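Local coordinates for protein HepC.19480.a.B1 (Helicobacter pylori, PDB 6MTZ) that is of unknown function but is probably a DHH-family phosphoesterase that hydrolyses phosphoester bonds with the help of metal ions, at residues D20-Q25 and C37-Y42; V69-L74 and L100-I105; T121-T126 and M154-D159. All coordinates share one frame; numbering follows the deposited sequence.

All three contacts are buried, yet they differ in chemistry and depth. Contact 1, nearest the centre of the chain, packs helix 19-29 on the edge strand 35-39 through carboxamide groups; contact 2 joins the parallel neighbours 64-70 and 95-102 by backbone bonds and the leucines beside them. Both reach the same five-stranded sheet. Contact 3, about 21 Å from the centre of the chain (centre to centre), lies off the sheet and fastens the start of helix 125-136 to helix 145-159 by one side-chain bond and a water. The three converge on a cluster of acidic side chains, with Asp20 from contact 1, Asp71 from contact 2 and Asp159 from contact 3.

Contact 1 (D20-Q25 and C37-Y42); sequences DGYACQ and CYNANY
Gln25 and Asn39 meet tip to tip inside a beta-alpha-beta unit, in which helix 19-29 connects strand 10-15 to its parallel neighbour 35-39, the edge strand of the sheet. As expected of such a crossover, the helix packs on the sheet with its direction reversed: the axes of 20-25 and 37-39 stand 9.9 Å apart at 175°. The first shell is polar. Asn39 ND2 donates to Gln25 OE1 at 2.9 Å, and the acceptor lies close to the plane of the Asn39 amide. The donor sits above the carbonyl plane of Gln25, and the two amides are turned 82° against each other. The amide nitrogen of the same glutamine also faces the strand, where Gln25 NE2 makes a weak bond to the backbone Tyr38 O, 2.9 Å away. Its CG is anti to the carbonyl carbon and the chain is extended beyond it, which carries the amide across to the strand, past Cys37, whose SG lies 4.0 Å from Gln25 CG. Tyr22 supplies a lid: Asn39 ND2 lies over one face of its ring, with the amide tilted 29° from the ring plane.

Partners farther out fix these groups. Asn39 ND2 also donates to His16 O and Gln25 NE2 to His13 O, so each NH2 group has one partner in the other segment and a second in strand 10-15 or the loop after it, while Arg194 of helix 190-203 donates to Asn39 OD1. The amide of Asn39 is thereby held at both ends, and its rotation is set. Buried amides thus find their partners within the unit and in one covering helix, and the nearest approach to the tyrosine is 3.3 Å, from Asn39 ND2 to Tyr22 CE1.

Contact 2 (V69-L74 and L100-I105); sequences VSDLNL and LLDHHI
Val69 and Ser70 pair in parallel with Leu100 and Leu101 at the C-terminal ends of two interior strands of the sheet. Leu101 N donates to Val69 O at 2.8 Å, and Asp71 N to Leu101 O at 3.0 Å. Leu100 carries most of the apolar contact: its CG is anti to the backbone N (chi1 -173°), close to Val69. Leu100 CD1 lies 3.7 Å from Val69 CG1 and 3.6 Å from Leu74 CD1, and the two leucine side chains pass one another running opposite ways. Where the strands end, water 1 takes the N-H of Leu72 and donates to Leu101 O.

Asp102, His103 and His104 form the Asp-His-His motif that names the DHH family. Asp102 has CG anti to the backbone N, and its OD1 accepts from His104 ND1 at 2.8 Å through the syn lone pair, almost in the imidazole plane. Its OD2 takes the backbone N of His104 from above the carboxylate, an Asx turn, so both oxygens position one histidine. His103 lies against that ring, with His104 ND1 over its centre. From the other segment Asp71 OD1 comes within 3.4 Å of His104 CE1, at the ring's edge, while the Asp71 side chain lies beside that of His103, pointing the same way.

Strand 117-119 extends the sheet beyond Leu100. Helix 125-136 covers the face of Ser70 and Leu101, while helix 43-59 packs on Leu72 and Leu74.

Contact 3 (T121-T126 and M154-D159); sequences TNRCAT and MVNSVD
At the start of helix 125-136, the N-cap residue Cys124 is gripped by Asn156 from the last turn of helix 145-159. Asn156 OD1 accepts the backbone N-H of Cys124 at 2.8 Å in a nearly straight bond, 175° at the hydrogen, with the donor tilted modestly from the carbonyl plane. CG of Asn156 stands anti to its backbone N (chi1 -165°), which swings the amide off the helix toward the incoming chain. The other end of the same amide is fixed as well: Asn156 ND2 donates to water 2 at 3.0 Å, and the water passes the link on to the backbone O of Asn122. One side chain therefore holds two points of the segment leading into the helix, and its rotation is defined from both sides.

The Cys124 side chain packs beside Asn156. Its SG, placed between the backbone N and the carbonyl carbon (chi1 75°), caps a backbone N just beyond Thr126 and rests 3.9 Å from Val155 CG1. The same methyl meets Thr126 OG1, at 3.9 Å, the two side chains crossing at about a right angle. Farther along, Asp159 lays its carboxylate against the cysteine, OD1 3.4 Å from Cys124 CB; it probably belongs to the acidic cluster that binds metal in DHH-family proteins.

Helix 19-29 adds to the same helix start: its Asp20 accepts the backbone N-H groups of Ala125 and Thr126, and comes near Asp159. Arg123 turns away to salt bridges with Asp120 and Glu131, and helix 168-180 packs on Met154 and Val158.

Contact 1 (D20-Q25 and C37-Y42)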
ATOM      1  N   ASP A  20       0.654   3.103 -12.586  1.00 25.70           N
ATOM      2  CA  ASP A  20       0.137   1.965 -13.348  1.00 23.41           C
ATOM      3  C   ASP A  20      -0.394   0.895 -12.401  1.00 18.29           C
ATOM      4  O   ASP A  20      -1.501   0.371 -12.582  1.00 21.08           O
ATOM      5  CB  ASP A  20       1.244   1.401 -14.262  1.00 25.63           C
ATOM      6  CG  ASP A  20       0.706   0.491 -15.388  1.00 32.62           C
ATOM      7  OD1 ASP A  20      -0.518   0.410 -15.591  1.00 28.27           O
ATOM      8  OD2 ASP A  20       1.532  -0.149 -16.086  1.00 35.03           O
ATOM      9  N   GLY A  21       0.371   0.593 -11.343  1.00 23.43           N
ATOM     10  CA  GLY A  21      -0.040  -0.453 -10.422  1.00 17.39           C
ATOM     11  C   GLY A  21      -1.357  -0.166  -9.722  1.00 33.03           C
ATOM     12  O   GLY A  21      -2.194  -1.061  -9.570  1.00 19.89           O
ATOM     13  N   TYR A  22      -1.553   1.076  -9.251  1.00 28.66           N
ATOM     14  CA  TYR A  22      -2.800   1.369  -8.550  1.00 21.11           C
ATOM     15  C   TYR A  22      -3.964   1.615  -9.507  1.00 15.15           C
ATOM     16  O   TYR A  22      -5.104   1.294  -9.175  1.00 25.10           O
ATOM     17  CB  TYR A  22      -2.634   2.573  -7.606  1.00 18.36           C
ATOM     18  CG  TYR A  22      -2.060   2.208  -6.261  1.00 20.34           C
ATOM     19  CD1 TYR A  22      -2.816   1.510  -5.330  1.00 23.97           C
ATOM     20  CD2 TYR A  22      -0.762   2.551  -5.918  1.00 24.11           C
ATOM     21  CE1 TYR A  22      -2.294   1.163  -4.103  1.00 20.82           C
ATOM     22  CE2 TYR A  22      -0.228   2.206  -4.684  1.00 27.02           C
ATOM     23  CZ  TYR A  22      -0.995   1.515  -3.786  1.00 35.48           C
ATOM     24  OH  TYR A  22      -0.468   1.181  -2.556  1.00 35.44           O
ATOM     25  N   ALA A  23      -3.708   2.196 -10.679  1.00 21.07           N
ATOM     26  CA  ALA A  23      -4.770   2.358 -11.674  1.00 20.50           C
ATOM     27  C   ALA A  23      -5.382   1.015 -12.096  1.00 31.63           C
ATOM     28  O   ALA A  23      -6.580   0.947 -12.411  1.00 25.19           O
ATOM     29  CB  ALA A  23      -4.211   3.105 -12.886  1.00 14.67           C
ATOM     30  N   CYS A  24      -4.584  -0.059 -12.125  1.00 31.02           N
ATOM     31  CA  CYS A  24      -5.153  -1.383 -12.379  1.00 22.16           C
ATOM     32  C   CYS A  24      -6.290  -1.667 -11.413  1.00 19.00           C
ATOM     33  O   CYS A  24      -7.304  -2.259 -11.787  1.00 23.29           O
ATOM     34  CB  CYS A  24      -4.072  -2.465 -12.253  1.00 18.48           C
ATOM     35  SG  CYS A  24      -2.861  -2.422 -13.585  1.00 26.68           S
ATOM     36  N   GLN A  25      -6.134  -1.255 -10.159  1.00 17.02           N
ATOM     37  CA  GLN A  25      -7.116  -1.572  -9.134  1.00 19.94           C
ATOM     38  C   GLN A  25      -8.284  -0.599  -9.116  1.00 29.52           C
ATOM     39  O   GLN A  25      -9.391  -0.989  -8.728  1.00 27.58           O
ATOM     40  CB  GLN A  25      -6.427  -1.607  -7.775  1.00 22.88           C
ATOM     41  CG  GLN A  25      -5.458  -2.771  -7.687  1.00 27.85           C
ATOM     42  CD  GLN A  25      -4.612  -2.742  -6.443  1.00 32.22           C
ATOM     43  OE1 GLN A  25      -4.198  -1.677  -5.975  1.00 27.23           O
ATOM     44  NE2 GLN A  25      -4.334  -3.918  -5.901  1.00 24.18           N
ATOM     45  N   CYS A  37      -8.094  -6.205  -2.560  1.00 32.51           N
ATOM     46  CA  CYS A  37      -6.891  -5.800  -3.265  1.00 31.01           C
ATOM     47  C   CYS A  37      -5.653  -5.956  -2.386  1.00 32.41           C
ATOM     48  O   CYS A  37      -5.717  -5.923  -1.157  1.00 29.84           O
ATOM     49  CB  CYS A  37      -6.997  -4.353  -3.741  1.00 27.84           C
ATOM     50  SG  CYS A  37      -8.180  -4.078  -5.044  1.00 29.60           S
ATOM     51  N   TYR A  38      -4.512  -6.103  -3.055  1.00 33.40           N
ATOM     52  CA  TYR A  38      -3.216  -6.292  -2.423  1.00 26.80           C
ATOM     53  C   TYR A  38      -2.181  -5.596  -3.287  1.00 27.96           C
ATOM     54  O   TYR A  38      -2.327  -5.528  -4.513  1.00 23.39           O
ATOM     55  CB  TYR A  38      -2.844  -7.782  -2.306  1.00 31.14           C
ATOM     56  CG  TYR A  38      -3.854  -8.660  -1.599  1.00 32.45           C
ATOM     57  CD1 TYR A  38      -4.994  -9.105  -2.257  1.00 29.30           C
ATOM     58  CD2 TYR A  38      -3.650  -9.079  -0.284  1.00 37.45           C
ATOM     59  CE1 TYR A  38      -5.913  -9.915  -1.629  1.00 32.60           C
ATOM     60  CE2 TYR A  38      -4.570  -9.899   0.352  1.00 41.72           C
ATOM     61  CZ  TYR A  38      -5.701 -10.312  -0.335  1.00 47.75           C
ATOM     62  OH  TYR A  38      -6.636 -11.127   0.259  1.00 50.55           O
ATOM     63  N   ASN A  39      -1.120  -5.101  -2.657  1.00 28.26           N
ATOM     64  CA  ASN A  39      -0.074  -4.428  -3.407  1.00 33.47           C
ATOM     65  C   ASN A  39       1.289  -4.883  -2.926  1.00 34.47           C
ATOM     66  O   ASN A  39       1.471  -5.251  -1.763  1.00 27.30           O
ATOM     67  CB  ASN A  39      -0.194  -2.907  -3.311  1.00 25.87           C
ATOM     68  CG  ASN A  39      -1.516  -2.402  -3.880  1.00 28.81           C
ATOM     69  OD1 ASN A  39      -2.562  -2.493  -3.227  1.00 29.74           O
ATOM     70  ND2 ASN A  39      -1.479  -1.886  -5.097  1.00 27.77           N
ATOM     71  N   ALA A  40       2.248  -4.839  -3.846  1.00 33.55           N
ATOM     72  CA  ALA A  40       3.601  -5.285  -3.577  1.00 28.53           C
ATOM     73  C   ALA A  40       4.550  -4.448  -4.414  1.00 31.29           C
ATOM     74  O   ALA A  40       4.228  -4.078  -5.544  1.00 36.94           O
ATOM     75  CB  ALA A  40       3.760  -6.783  -3.890  1.00 26.72           C
ATOM     76  N   ASN A  41       5.703  -4.123  -3.845  1.00 28.04           N
ATOM     77  CA  ASN A  41       6.720  -3.432  -4.618  1.00 33.35           C
ATOM     78  C   ASN A  41       7.696  -4.464  -5.171  1.00 36.72           C
ATOM     79  O   ASN A  41       7.579  -4.867  -6.331  1.00 42.50           O
ATOM     80  CB  ASN A  41       7.438  -2.388  -3.762  1.00 37.01           C
ATOM     81  CG  ASN A  41       8.408  -1.555  -4.561  1.00 39.77           C
ATOM     82  OD1 ASN A  41       8.428  -1.616  -5.788  1.00 47.71           O
ATOM     83  ND2 ASN A  41       9.221  -0.767  -3.872  1.00 41.20           N
ATOM     84  N   TYR A  42       8.625  -4.920  -4.333  1.00 47.20           N
ATOM     85  CA  TYR A  42       9.691  -5.840  -4.714  1.00 51.92           C
ATOM     86  C   TYR A  42       9.296  -7.302  -4.503  1.00 51.21           C
ATOM     87  O   TYR A  42       8.193  -7.624  -4.060  1.00 55.59           O
ATOM     88  CB  TYR A  42      10.959  -5.534  -3.924  1.00 40.65           C
ATOM     89  CG  TYR A  42      11.471  -4.151  -4.176  1.00 54.08           C
ATOM     90  CD1 TYR A  42      11.815  -3.748  -5.456  1.00 62.84           C
ATOM     91  CD2 TYR A  42      11.613  -3.241  -3.138  1.00 67.69           C
ATOM     92  CE1 TYR A  42      12.287  -2.472  -5.703  1.00 69.37           C
ATOM     93  CE2 TYR A  42      12.088  -1.960  -3.375  1.00 74.41           C
ATOM     94  CZ  TYR A  42      12.420  -1.583  -4.662  1.00 70.50           C
ATOM     95  OH  TYR A  42      12.887  -0.314  -4.913  1.00 74.60           O
TER

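Contact 2 (V69-L74 and L100-I105)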
ATOM      1  N   VAL A  69      -3.502 -10.730 -11.144  1.00 32.68           N
ATOM      2  CA  VAL A  69      -2.185 -10.172 -10.855  1.00 35.31           C
ATOM      3  C   VAL A  69      -1.798  -9.264 -12.013  1.00 34.02           C
ATOM      4  O   VAL A  69      -1.777  -9.702 -13.167  1.00 34.88           O
ATOM      5  CB  VAL A  69      -1.124 -11.276 -10.649  1.00 32.62           C
ATOM      6  CG1 VAL A  69       0.219 -10.675 -10.223  1.00 31.94           C
ATOM      7  CG2 VAL A  69      -1.604 -12.314  -9.624  1.00 28.66           C
ATOM      8  N   SER A  70      -1.473  -8.011 -11.706  1.00 27.85           N
ATOM      9  CA  SER A  70      -1.230  -7.003 -12.728  1.00 28.15           C
ATOM     10  C   SER A  70       0.023  -6.213 -12.394  1.00 32.12           C
ATOM     11  O   SER A  70       0.269  -5.898 -11.226  1.00 30.51           O
ATOM     12  CB  SER A  70      -2.418  -6.029 -12.861  1.00 23.30           C
ATOM     13  OG  SER A  70      -2.763  -5.501 -11.590  1.00 24.91           O
ATOM     14  N   ASP A  71       0.815  -5.913 -13.433  1.00 23.57           N
ATOM     15  CA  ASP A  71       1.947  -4.993 -13.367  1.00 34.31           C
ATOM     16  C   ASP A  71       3.095  -5.541 -12.528  1.00 34.67           C
ATOM     17  O   ASP A  71       3.904  -4.775 -11.984  1.00 30.27           O
ATOM     18  CB  ASP A  71       1.514  -3.620 -12.835  1.00 23.45           C
ATOM     19  CG  ASP A  71       2.481  -2.519 -13.213  1.00 34.78           C
ATOM     20  OD1 ASP A  71       3.151  -2.650 -14.276  1.00 26.10           O
ATOM     21  OD2 ASP A  71       2.579  -1.536 -12.438  1.00 31.07           O
ATOM     22  N   LEU A  72       3.168  -6.852 -12.394  1.00 26.85           N
ATOM     23  CA  LEU A  72       4.245  -7.506 -11.670  1.00 33.87           C
ATOM     24  C   LEU A  72       4.730  -8.670 -12.511  1.00 28.60           C
ATOM     25  O   LEU A  72       3.929  -9.331 -13.183  1.00 34.25           O
ATOM     26  CB  LEU A  72       3.768  -8.004 -10.309  1.00 25.43           C
ATOM     27  CG  LEU A  72       3.286  -6.955  -9.305  1.00 27.92           C
ATOM     28  CD1 LEU A  72       2.325  -7.600  -8.327  1.00 27.86           C
ATOM     29  CD2 LEU A  72       4.456  -6.329  -8.549  1.00 30.99           C
ATOM     30  N   ASN A  73       6.029  -8.922 -12.501  1.00 33.30           N
ATOM     31  CA  ASN A  73       6.514 -10.150 -13.107  1.00 35.06           C
ATOM     32  C   ASN A  73       6.938 -11.097 -12.002  1.00 40.18           C
ATOM     33  O   ASN A  73       7.451 -10.667 -10.965  1.00 44.28           O
ATOM     34  CB  ASN A  73       7.643  -9.910 -14.112  1.00 45.69           C
ATOM     35  CG  ASN A  73       8.894  -9.389 -13.491  1.00 56.28           C
ATOM     36  OD1 ASN A  73       8.869  -8.429 -12.725  1.00 51.76           O
ATOM     37  ND2 ASN A  73      10.023 -10.003 -13.846  1.00 54.02           N
ATOM     38  N   LEU A  74       6.656 -12.377 -12.200  1.00 47.57           N
ATOM     39  CA  LEU A  74       7.014 -13.417 -11.252  1.00 41.44           C
ATOM     40  C   LEU A  74       8.232 -14.153 -11.779  1.00 48.81           C
ATOM     41  O   LEU A  74       8.410 -14.297 -12.994  1.00 48.04           O
ATOM     42  CB  LEU A  74       5.847 -14.391 -11.041  1.00 35.04           C
ATOM     43  CG  LEU A  74       4.464 -13.792 -10.723  1.00 32.67           C
ATOM     44  CD1 LEU A  74       3.388 -14.878 -10.669  1.00 35.51           C
ATOM     45  CD2 LEU A  74       4.498 -13.023  -9.417  1.00 41.54           C
ATOM     46  N   LEU A 100      -2.689 -13.436 -14.992  1.00 27.51           N
ATOM     47  CA  LEU A 100      -1.632 -12.452 -14.791  1.00 34.73           C
ATOM     48  C   LEU A 100      -1.528 -11.596 -16.044  1.00 31.72           C
ATOM     49  O   LEU A 100      -1.462 -12.129 -17.157  1.00 28.04           O
ATOM     50  CB  LEU A 100      -0.285 -13.118 -14.474  1.00 39.21           C
ATOM     51  CG  LEU A 100       0.852 -12.149 -14.071  1.00 37.22           C
ATOM     52  CD1 LEU A 100       1.733 -12.705 -12.960  1.00 33.74           C
ATOM     53  CD2 LEU A 100       1.729 -11.729 -15.259  1.00 31.58           C
ATOM     54  N   LEU A 101      -1.516 -10.275 -15.853  1.00 30.57           N
ATOM     55  CA  LEU A 101      -1.417  -9.294 -16.929  1.00 33.23           C
ATOM     56  C   LEU A 101      -0.231  -8.389 -16.647  1.00 33.73           C
ATOM     57  O   LEU A 101      -0.182  -7.760 -15.588  1.00 32.84           O
ATOM     58  CB  LEU A 101      -2.692  -8.452 -17.024  1.00 26.80           C
ATOM     59  CG  LEU A 101      -3.968  -9.273 -17.174  1.00 38.80           C
ATOM     60  CD1 LEU A 101      -5.190  -8.391 -17.007  1.00 36.48           C
ATOM     61  CD2 LEU A 101      -3.993 -10.028 -18.522  1.00 35.31           C
ATOM     62  N   ASP A 102       0.709  -8.295 -17.590  1.00 30.36           N
ATOM     63  CA  ASP A 102       1.902  -7.489 -17.347  1.00 41.72           C
ATOM     64  C   ASP A 102       2.551  -7.109 -18.673  1.00 41.03           C
ATOM     65  O   ASP A 102       2.241  -7.670 -19.728  1.00 35.36           O
ATOM     66  CB  ASP A 102       2.910  -8.220 -16.444  1.00 47.94           C
ATOM     67  CG  ASP A 102       4.132  -7.361 -16.129  1.00 45.12           C
ATOM     68  OD1 ASP A 102       3.930  -6.176 -15.801  1.00 34.54           O
ATOM     69  OD2 ASP A 102       5.280  -7.844 -16.251  1.00 37.90           O
ATOM     70  N   HIS A 103       3.489  -6.155 -18.592  1.00 37.14           N
ATOM     71  CA  HIS A 103       4.147  -5.598 -19.765  1.00 40.90           C
ATOM     72  C   HIS A 103       5.671  -5.530 -19.646  1.00 37.16           C
ATOM     73  O   HIS A 103       6.307  -4.862 -20.468  1.00 35.94           O
ATOM     74  CB  HIS A 103       3.583  -4.200 -20.052  1.00 39.67           C
ATOM     75  CG  HIS A 103       4.035  -3.148 -19.087  1.00 45.20           C
ATOM     76  ND1 HIS A 103       5.231  -2.476 -19.222  1.00 50.12           N
ATOM     77  CD2 HIS A 103       3.441  -2.637 -17.984  1.00 43.29           C
ATOM     78  CE1 HIS A 103       5.360  -1.608 -18.234  1.00 45.88           C
ATOM     79  NE2 HIS A 103       4.285  -1.683 -17.472  1.00 42.39           N
ATOM     80  N   HIS A 104       6.276  -6.211 -18.670  1.00 43.00           N
ATOM     81  CA  HIS A 104       7.711  -6.117 -18.401  1.00 32.36           C
ATOM     82  C   HIS A 104       8.455  -7.233 -19.132  1.00 44.37           C
ATOM     83  O   HIS A 104       8.236  -8.416 -18.852  1.00 41.00           O
ATOM     84  CB  HIS A 104       7.990  -6.198 -16.895  1.00 34.42           C
ATOM     85  CG  HIS A 104       7.599  -4.973 -16.124  1.00 42.99           C
ATOM     86  ND1 HIS A 104       6.333  -4.785 -15.611  1.00 42.46           N
ATOM     87  CD2 HIS A 104       8.319  -3.886 -15.753  1.00 43.49           C
ATOM     88  CE1 HIS A 104       6.285  -3.628 -14.972  1.00 35.58           C
ATOM     89  NE2 HIS A 104       7.476  -3.064 -15.041  1.00 37.90           N
ATOM     90  N   ILE A 105       9.366  -6.854 -20.033  1.00 45.60           N
ATOM     91  CA  ILE A 105      10.089  -7.828 -20.846  1.00 51.33           C
ATOM     92  C   ILE A 105      10.933  -8.780 -19.998  1.00 58.76           C
ATOM     93  O   ILE A 105      11.302  -9.857 -20.474  1.00 62.71           O
ATOM     94  CB  ILE A 105      10.962  -7.104 -21.898  1.00 52.36           C
ATOM     95  CG1 ILE A 105      11.405  -8.067 -22.994  1.00 52.61           C
ATOM     96  CG2 ILE A 105      12.197  -6.501 -21.251  1.00 55.38           C
ATOM     97  CD1 ILE A 105      10.259  -8.765 -23.701  1.00 68.45           C
TER
HETATM   98  O   HOH W   1       1.518  -8.971 -13.309  1.00 39.60           O

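Contact 3 (T121-T126 and M154-D159)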
ATOM      1  N   THR A 121       4.256  -6.099 -24.065  1.00 37.20           N
ATOM      2  CA  THR A 121       5.160  -5.006 -23.718  1.00 35.05           C
ATOM      3  C   THR A 121       4.751  -3.675 -24.331  1.00 35.96           C
ATOM      4  O   THR A 121       5.389  -2.656 -24.044  1.00 36.19           O
ATOM      5  CB  THR A 121       6.594  -5.338 -24.156  1.00 44.65           C
ATOM      6  OG1 THR A 121       6.661  -5.393 -25.589  1.00 45.94           O
ATOM      7  CG2 THR A 121       7.036  -6.678 -23.583  1.00 47.31           C
ATOM      8  N   ASN A 122       3.723  -3.657 -25.172  1.00 42.64           N
ATOM      9  CA  ASN A 122       3.341  -2.453 -25.896  1.00 48.30           C
ATOM     10  C   ASN A 122       2.259  -1.631 -25.201  1.00 40.86           C
ATOM     11  O   ASN A 122       1.880  -0.576 -25.722  1.00 41.40           O
ATOM     12  CB  ASN A 122       2.891  -2.838 -27.301  1.00 51.30           C
ATOM     13  CG  ASN A 122       4.011  -3.459 -28.101  1.00 59.72           C
ATOM     14  OD1 ASN A 122       5.135  -2.952 -28.102  1.00 59.95           O
ATOM     15  ND2 ASN A 122       3.725  -4.575 -28.760  1.00 50.42           N
ATOM     16  N   ARG A 123       1.751  -2.081 -24.057  1.00 30.90           N
ATOM     17  CA  ARG A 123       0.699  -1.379 -23.332  1.00 29.46           C
ATOM     18  C   ARG A 123       1.067  -1.320 -21.861  1.00 36.27           C
ATOM     19  O   ARG A 123       1.804  -2.169 -21.355  1.00 33.88           O
ATOM     20  CB  ARG A 123      -0.671  -2.069 -23.472  1.00 33.82           C
ATOM     21  CG  ARG A 123      -1.382  -1.837 -24.809  1.00 37.95           C
ATOM     22  CD  ARG A 123      -2.663  -2.650 -24.886  1.00 36.75           C
ATOM     23  NE  ARG A 123      -2.384  -4.082 -24.991  1.00 42.39           N
ATOM     24  CZ  ARG A 123      -3.264  -5.041 -24.715  1.00 39.63           C
ATOM     25  NH1 ARG A 123      -4.485  -4.733 -24.303  1.00 31.05           N
ATOM     26  NH2 ARG A 123      -2.917  -6.318 -24.840  1.00 41.69           N
ATOM     27  N   CYS A 124       0.540  -0.318 -21.173  1.00 27.15           N
ATOM     28  CA  CYS A 124       0.681  -0.315 -19.732  1.00 29.81           C
ATOM     29  C   CYS A 124      -0.231  -1.383 -19.145  1.00 36.50           C
ATOM     30  O   CYS A 124      -1.179  -1.854 -19.790  1.00 34.30           O
ATOM     31  CB  CYS A 124       0.344   1.058 -19.148  1.00 28.03           C
ATOM     32  SG  CYS A 124      -1.438   1.423 -19.119  1.00 29.22           S
ATOM     33  N   ALA A 125       0.066  -1.771 -17.903  1.00 22.42           N
ATOM     34  CA  ALA A 125      -0.721  -2.814 -17.256  1.00 28.68           C
ATOM     35  C   ALA A 125      -2.174  -2.392 -17.094  1.00 35.54           C
ATOM     36  O   ALA A 125      -3.082  -3.212 -17.267  1.00 27.93           O
ATOM     37  CB  ALA A 125      -0.107  -3.174 -15.906  1.00 22.07           C
ATOM     38  N   THR A 126      -2.419  -1.112 -16.774  1.00 25.52           N
ATOM     39  CA  THR A 126      -3.795  -0.657 -16.595  1.00 26.05           C
ATOM     40  C   THR A 126      -4.633  -0.877 -17.854  1.00 27.82           C
ATOM     41  O   THR A 126      -5.783  -1.318 -17.769  1.00 22.38           O
ATOM     42  CB  THR A 126      -3.812   0.813 -16.179  1.00 24.16           C
ATOM     43  OG1 THR A 126      -3.274   0.919 -14.861  1.00 27.22           O
ATOM     44  CG2 THR A 126      -5.242   1.336 -16.132  1.00 22.95           C
ATOM     45  N   MET A 154      -4.852   7.791 -20.581  1.00 28.87           N
ATOM     46  CA  MET A 154      -3.893   8.722 -19.989  1.00 23.87           C
ATOM     47  C   MET A 154      -2.764   7.972 -19.295  1.00 27.57           C
ATOM     48  O   MET A 154      -1.580   8.240 -19.535  1.00 23.89           O
ATOM     49  CB  MET A 154      -4.606   9.643 -18.990  1.00 18.60           C
ATOM     50  CG  MET A 154      -3.626  10.382 -18.034  1.00 18.52           C
ATOM     51  SD  MET A 154      -4.373  10.981 -16.494  1.00 29.96           S
ATOM     52  CE  MET A 154      -4.329   9.512 -15.461  1.00 20.34           C
ATOM     53  N   VAL A 155      -3.114   7.020 -18.431  1.00 20.35           N
ATOM     54  CA  VAL A 155      -2.097   6.182 -17.813  1.00 27.23           C
ATOM     55  C   VAL A 155      -1.246   5.510 -18.879  1.00 21.37           C
ATOM     56  O   VAL A 155      -0.016   5.441 -18.755  1.00 21.86           O
ATOM     57  CB  VAL A 155      -2.738   5.146 -16.870  1.00 29.31           C
ATOM     58  CG1 VAL A 155      -1.687   4.148 -16.383  1.00 34.13           C
ATOM     59  CG2 VAL A 155      -3.387   5.839 -15.683  1.00 22.43           C
ATOM     60  N   ASN A 156      -1.873   5.027 -19.953  1.00 24.82           N
ATOM     61  CA  ASN A 156      -1.091   4.349 -20.988  1.00 18.88           C
ATOM     62  C   ASN A 156      -0.069   5.300 -21.601  1.00 33.66           C
ATOM     63  O   ASN A 156       1.111   4.953 -21.742  1.00 29.35           O
ATOM     64  CB  ASN A 156      -1.998   3.765 -22.074  1.00 21.76           C
ATOM     65  CG  ASN A 156      -1.257   2.758 -22.967  1.00 29.30           C
ATOM     66  OD1 ASN A 156      -0.939   1.644 -22.537  1.00 29.40           O
ATOM     67  ND2 ASN A 156      -0.947   3.164 -24.186  1.00 25.62           N
ATOM     68  N   SER A 157      -0.494   6.531 -21.925  1.00 27.82           N
ATOM     69  CA  SER A 157       0.396   7.455 -22.621  1.00 33.22           C
ATOM     70  C   SER A 157       1.634   7.779 -21.790  1.00 36.52           C
ATOM     71  O   SER A 157       2.746   7.851 -22.324  1.00 31.21           O
ATOM     72  CB  SER A 157      -0.347   8.744 -22.983  1.00 28.38           C
ATOM     73  OG  SER A 157      -1.397   8.507 -23.898  1.00 31.74           O
ATOM     74  N   VAL A 158       1.469   7.993 -20.488  1.00 26.34           N
ATOM     75  CA  VAL A 158       2.642   8.384 -19.711  1.00 30.92           C
ATOM     76  C   VAL A 158       3.495   7.163 -19.390  1.00 38.10           C
ATOM     77  O   VAL A 158       4.730   7.258 -19.331  1.00 34.71           O
ATOM     78  CB  VAL A 158       2.246   9.167 -18.440  1.00 27.14           C
ATOM     79  CG1 VAL A 158       1.441   8.315 -17.478  1.00 23.99           C
ATOM     80  CG2 VAL A 158       3.477   9.714 -17.734  1.00 28.31           C
ATOM     81  N   ASP A 159       2.870   6.001 -19.224  1.00 37.82           N
ATOM     82  CA  ASP A 159       3.630   4.803 -18.892  1.00 40.33           C
ATOM     83  C   ASP A 159       4.548   4.387 -20.035  1.00 44.79           C
ATOM     84  O   ASP A 159       5.681   3.953 -19.796  1.00 42.49           O
ATOM     85  CB  ASP A 159       2.682   3.669 -18.512  1.00 42.50           C
ATOM     86  CG  ASP A 159       3.418   2.429 -18.036  1.00 46.88           C
ATOM     87  OD1 ASP A 159       3.718   1.553 -18.878  1.00 43.73           O
ATOM     88  OD2 ASP A 159       3.710   2.345 -16.820  1.00 48.56           O
TER
HETATM   89  O   HOH W   2       0.159   1.261 -26.185  1.00 36.33           O